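Local coordinates for protein tRNA (guanine(26)-N(2))-dimethyltransferase (Pyrococcus horikoshii, PDB 2DUL) that probably dimethylates the N2 atom of guanine 26 in a number of tRNAs, taking both methyl groups from S-adenosyl-L-methionine, at residues His193-Gly196 with Thr197-Val201. Numbering follows the deposited sequence.
Sequences HEVG and TRILV
A buried i to i+4 salt bridge between E194 and R198 lies along the first turns of helix 192-209. The two side chains run alongside each other, pointing the same way, and R198 presents its NE and NH1 edge. Both nitrogens bond the single oxygen OE2 of E194, NE at 2.7 Å through the anti lone pair and NH1 at 3.0 Å nearly along the C-O direction. OE2 lies in the guanidinium plane, although the carboxylate is turned 42° from it. With CG anti to the backbone N (chi1 -173°), the extended E194 chain stands out from the helix, and R198 leans back over the turn to meet it. L320 N also donates to OE2, K363 pairs with OE1, and R198 NH2 bonds the carbonyls of W277 and G279. A leucine in place of R198 would probably deprive OE2 of its charged mate, leaving it the L320 N-H, and those two carbonyls of the NH2 donor. H193 O takes two donors from T197: the backbone N and, from the opposite face of the carbonyl plane, OG1 at 2.8 Å, which chi1 (-64°) sets beside that N. V195 CG1 meets I199 CD1 at 3.9 Å. Such i to i+4 pairing is characteristic of an alpha-helix, here packed against strands 213-223 and 226-235 at one edge of the central sheet.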
loop_
_atom_site.group_PDB
_atom_site.type_symbol
_atom_site.label_atom_id
_atom_site.label_comp_id
_atom_site.label_asym_id
_atom_site.label_seq_id
_atom_site.Cartn_x
_atom_site.Cartn_y
_atom_site.Cartn_z
ATOM N N HIS A 193 11.274 3.668 -6.202
ATOM C CA HIS A 193 10.191 2.795 -5.772
ATOM C C HIS A 193 9.974 2.940 -4.261
ATOM O O HIS A 193 8.837 3.023 -3.794
ATOM C CB HIS A 193 10.505 1.338 -6.116
ATOM C CG HIS A 193 10.537 1.058 -7.587
ATOM N ND1 HIS A 193 11.048 -0.111 -8.112
ATOM C CD2 HIS A 193 10.122 1.796 -8.645
ATOM C CE1 HIS A 193 10.949 -0.078 -9.430
ATOM N NE2 HIS A 193 10.390 1.068 -9.779
ATOM N N GLU A 194 11.062 2.979 -3.496
ATOM C CA GLU A 194 10.911 3.112 -2.054
ATOM C C GLU A 194 10.559 4.537 -1.642
ATOM O O GLU A 194 9.712 4.735 -0.771
ATOM C CB GLU A 194 12.167 2.667 -1.299
ATOM C CG GLU A 194 11.917 2.657 0.217
ATOM C CD GLU A 194 13.072 2.128 1.036
ATOM O OE1 GLU A 194 13.871 1.328 0.510
ATOM O OE2 GLU A 194 13.162 2.494 2.231
ATOM N N VAL A 195 11.210 5.528 -2.249
ATOM C CA VAL A 195 10.920 6.923 -1.906
ATOM C C VAL A 195 9.448 7.224 -2.191
ATOM O O VAL A 195 8.761 7.862 -1.382
ATOM C CB VAL A 195 11.830 7.896 -2.694
ATOM C CG1 VAL A 195 11.396 9.344 -2.456
ATOM C CG2 VAL A 195 13.276 7.714 -2.249
ATOM N N GLY A 196 8.961 6.746 -3.334
ATOM C CA GLY A 196 7.567 6.952 -3.683
ATOM C C GLY A 196 6.658 6.317 -2.644
ATOM O O GLY A 196 5.617 6.879 -2.278
ATOM N N THR A 197 7.056 5.142 -2.161
ATOM C CA THR A 197 6.279 4.428 -1.158
ATOM C C THR A 197 6.292 5.217 0.156
ATOM O O THR A 197 5.269 5.326 0.830
ATOM C CB THR A 197 6.843 3.001 -0.920
ATOM O OG1 THR A 197 6.707 2.227 -2.118
ATOM C CG2 THR A 197 6.092 2.302 0.194
ATOM N N ARG A 198 7.448 5.775 0.510
ATOM C CA ARG A 198 7.559 6.556 1.739
ATOM C C ARG A 198 6.848 7.898 1.608
ATOM O O ARG A 198 6.389 8.454 2.603
ATOM C CB ARG A 198 9.031 6.755 2.118
ATOM C CG ARG A 198 9.656 5.487 2.670
ATOM C CD ARG A 198 11.133 5.639 2.985
ATOM N NE ARG A 198 11.669 4.361 3.452
ATOM C CZ ARG A 198 11.512 3.884 4.682
ATOM N NH1 ARG A 198 12.026 2.703 4.999
ATOM N NH2 ARG A 198 10.864 4.593 5.604
ATOM N N ILE A 199 6.757 8.419 0.384
ATOM C CA ILE A 199 6.043 9.672 0.152
ATOM C C ILE A 199 4.554 9.410 0.391
ATOM O O ILE A 199 3.863 10.212 1.021
ATOM C CB ILE A 199 6.247 10.206 -1.299
ATOM C CG1 ILE A 199 7.645 10.820 -1.434
ATOM C CG2 ILE A 199 5.190 11.277 -1.622
ATOM C CD1 ILE A 199 8.035 11.181 -2.864
ATOM N N LEU A 200 4.066 8.272 -0.093
ATOM C CA LEU A 200 2.659 7.915 0.086
ATOM C C LEU A 200 2.328 7.783 1.575
ATOM O O LEU A 200 1.329 8.319 2.049
ATOM C CB LEU A 200 2.355 6.585 -0.606
ATOM C CG LEU A 200 0.971 6.351 -1.224
ATOM C CD1 LEU A 200 0.732 4.847 -1.320
ATOM C CD2 LEU A 200 -0.116 7.011 -0.407
ATOM N N VAL A 201 3.153 7.046 2.312
ATOM C CA VAL A 201 2.902 6.877 3.741
ATOM C C VAL A 201 2.951 8.239 4.420
ATOM O O VAL A 201 2.111 8.558 5.263
ATOM C CB VAL A 201 3.950 5.951 4.394
ATOM C CG1 VAL A 201 3.718 5.881 5.905
ATOM C CG2 VAL A 201 3.862 4.550 3.770
#